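Local coordinates for protein type IV pilus biogenesis factor PilY1 (Pseudomonas aeruginosa, PDB 3HX6) that primes type IV pilus assembly and supports twitching motility and adhesion to host cells, with calcium binding and release apparently regulating pilus retraction, at residues Leu239-Arg244 and Asn276-Asp281. The protein carries 3 engineered substitutions. Sequence-based numbering, arbitrary orientation.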
loop_
_atom_site.group_PDB
_atom_site.type_symbol
_atom_site.label_atom_id
_atom_site.label_comp_id
_atom_site.label_asym_id
_atom_site.label_seq_id
_atom_site.Cartn_x
_atom_site.Cartn_y
_atom_site.Cartn_z
ATOM N N LEU A 239 4.072 5.973 -37.832
ATOM C CA LEU A 239 5.026 7.067 -37.884
ATOM C C LEU A 239 6.405 6.502 -38.181
ATOM O O LEU A 239 7.138 6.093 -37.275
ATOM C CB LEU A 239 5.030 7.817 -36.549
ATOM C CG LEU A 239 4.038 8.967 -36.347
ATOM C CD1 LEU A 239 2.820 8.803 -37.228
ATOM C CD2 LEU A 239 3.656 9.041 -34.873
ATOM N N GLU A 240 6.749 6.475 -39.462
ATOM C CA GLU A 240 8.032 5.946 -39.873
ATOM C C GLU A 240 9.138 6.917 -39.530
ATOM O O GLU A 240 8.974 8.131 -39.573
ATOM C CB GLU A 240 8.074 5.656 -41.377
ATOM C CG GLU A 240 9.272 4.784 -41.755
ATOM C CD GLU A 240 9.460 4.627 -43.252
ATOM O OE1 GLU A 240 8.494 4.233 -43.941
ATOM O OE2 GLU A 240 10.579 4.894 -43.737
ATOM N N VAL A 241 10.272 6.343 -39.189
ATOM C CA VAL A 241 11.443 7.088 -38.820
ATOM C C VAL A 241 12.497 6.709 -39.861
ATOM O O VAL A 241 12.498 5.578 -40.339
ATOM C CB VAL A 241 11.824 6.668 -37.390
ATOM C CG1 VAL A 241 13.145 5.941 -37.376
ATOM C CG2 VAL A 241 11.764 7.857 -36.488
ATOM N N THR A 242 13.368 7.645 -40.235
ATOM C CA THR A 242 14.388 7.341 -41.242
ATOM C C THR A 242 15.623 6.664 -40.660
ATOM O O THR A 242 15.909 5.508 -40.977
ATOM C CB THR A 242 14.840 8.612 -41.998
ATOM O OG1 THR A 242 13.709 9.213 -42.642
ATOM C CG2 THR A 242 15.881 8.263 -43.056
ATOM N N GLY A 243 16.347 7.378 -39.803
ATOM C CA GLY A 243 17.547 6.820 -39.208
ATOM C C GLY A 243 18.582 6.566 -40.288
ATOM O O GLY A 243 18.592 7.238 -41.318
ATOM N N ARG A 244 19.454 5.592 -40.055
ATOM C CA ARG A 244 20.488 5.235 -41.023
ATOM C C ARG A 244 19.901 4.178 -41.959
ATOM O O ARG A 244 19.429 3.144 -41.503
ATOM C CB ARG A 244 21.707 4.680 -40.286
ATOM C CG ARG A 244 22.340 5.666 -39.306
ATOM C CD ARG A 244 22.764 4.948 -38.035
ATOM N NE ARG A 244 23.569 3.779 -38.352
ATOM C CZ ARG A 244 23.738 2.736 -37.549
ATOM N NH1 ARG A 244 23.157 2.696 -36.356
ATOM N NH2 ARG A 244 24.493 1.728 -37.950
ATOM N N ASN A 276 19.015 4.898 -32.076
ATOM C CA ASN A 276 18.425 6.229 -32.112
ATOM C C ASN A 276 17.304 6.315 -31.087
ATOM O O ASN A 276 16.499 5.396 -30.974
ATOM C CB ASN A 276 17.841 6.523 -33.493
ATOM C CG ASN A 276 18.868 6.404 -34.589
ATOM O OD1 ASN A 276 19.804 7.200 -34.663
ATOM N ND2 ASN A 276 18.707 5.397 -35.445
ATOM N N LEU A 277 17.258 7.411 -30.335
ATOM C CA LEU A 277 16.189 7.606 -29.360
ATOM C C LEU A 277 15.264 8.619 -30.029
ATOM O O LEU A 277 15.591 9.804 -30.141
ATOM C CB LEU A 277 16.742 8.161 -28.041
ATOM C CG LEU A 277 15.840 8.142 -26.794
ATOM C CD1 LEU A 277 14.605 9.004 -27.019
ATOM C CD2 LEU A 277 15.446 6.709 -26.463
ATOM N N TRP A 278 14.114 8.146 -30.487
ATOM C CA TRP A 278 13.171 9.009 -31.182
ATOM C C TRP A 278 12.078 9.586 -30.305
ATOM O O TRP A 278 11.698 8.988 -29.306
ATOM C CB TRP A 278 12.476 8.237 -32.308
ATOM C CG TRP A 278 13.396 7.590 -33.282
ATOM C CD1 TRP A 278 13.806 6.288 -33.288
ATOM C CD2 TRP A 278 14.038 8.222 -34.393
ATOM N NE1 TRP A 278 14.668 6.066 -34.343
ATOM C CE2 TRP A 278 14.828 7.238 -35.036
ATOM C CE3 TRP A 278 14.022 9.528 -34.910
ATOM C CZ2 TRP A 278 15.598 7.519 -36.171
ATOM C CZ3 TRP A 278 14.789 9.808 -36.045
ATOM C CH2 TRP A 278 15.566 8.805 -36.662
ATOM N N ARG A 279 11.590 10.766 -30.676
ATOM C CA ARG A 279 10.454 11.342 -29.981
ATOM C C ARG A 279 9.429 11.566 -31.079
ATOM O O ARG A 279 9.784 11.851 -32.231
ATOM C CB ARG A 279 10.754 12.674 -29.298
ATOM C CG ARG A 279 9.646 13.019 -28.290
ATOM C CD ARG A 279 9.755 14.424 -27.720
ATOM N NE ARG A 279 9.307 15.438 -28.667
ATOM C CZ ARG A 279 9.324 16.743 -28.414
ATOM N NH1 ARG A 279 9.770 17.187 -27.244
ATOM N NH2 ARG A 279 8.885 17.604 -29.322
ATOM N N PHE A 280 8.162 11.421 -30.721
ATOM C CA PHE A 280 7.071 11.595 -31.658
ATOM C C PHE A 280 6.097 12.570 -31.022
ATOM O O PHE A 280 5.819 12.479 -29.828
ATOM C CB PHE A 280 6.368 10.254 -31.897
ATOM C CG PHE A 280 7.279 9.167 -32.419
ATOM C CD1 PHE A 280 7.359 8.902 -33.780
ATOM C CD2 PHE A 280 8.059 8.411 -31.540
ATOM C CE1 PHE A 280 8.203 7.896 -34.269
ATOM C CE2 PHE A 280 8.908 7.403 -32.013
ATOM C CZ PHE A 280 8.980 7.145 -33.383
ATOM N N ASP A 281 5.606 13.518 -31.812
ATOM C CA ASP A 281 4.640 14.491 -31.328
ATOM C C ASP A 281 3.273 13.867 -31.550
ATOM O O ASP A 281 2.903 13.573 -32.689
ATOM C CB ASP A 281 4.722 15.794 -32.127
ATOM C CG ASP A 281 5.989 16.591 -31.840
ATOM O OD1 ASP A 281 6.205 17.614 -32.527
ATOM O OD2 ASP A 281 6.763 16.206 -30.938
#
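V241 lies over one face of the W278 indole, the two side chains coming from opposing strands. The model brings the valine methyls implausibly close to the ring, so their exact rotation is doubtful, but the layering is clear: N276 CB covers the other face toward its rim, leaving the indole between valine and asparagine. N276, itself buried, hydrogen-bonds S317 OG through OD1. The W278 CB points toward the other segment, and chi1 of -55° sets CG beside the backbone N, anti to the carbonyl carbon. G243 CA meets the ring's edge in plane, 3.7 Å from W278 CZ2, while G243 N lies obliquely to the ring, 3.5 Å from W278 CH2. At the pyrrole end, NE1 hydrogen-bonds D272, which helps fix the ring's rotation.

Farther along, F280 takes L239 alongside: L239 CB is 3.8 Å from F280 CD1, and the two side chains slide past each other. The carbonyl oxygen of L239 sits obliquely to the same ring, 3.7 Å from F280 CE1. No hydrogen bond joins the segments, so buried apolar packing does the work.

G243, with a positive phi (65°), ends the close packing against the indole; toward N276 the approach is long, 4.2 Å from G243 CA to N276 ND2. T242 and R244, past V241, are exposed and mark the solvent side.

This is packing between successive blades of the beta-propeller. Strand 235-241 is an edge strand, within this chain, of one four-stranded sheet, paired with 223-229, whose L225 touches both L239 and F280. Strand 276-281 belongs to the next sheet, running between 267-272 and 307-317; V308 of the latter also touches V241.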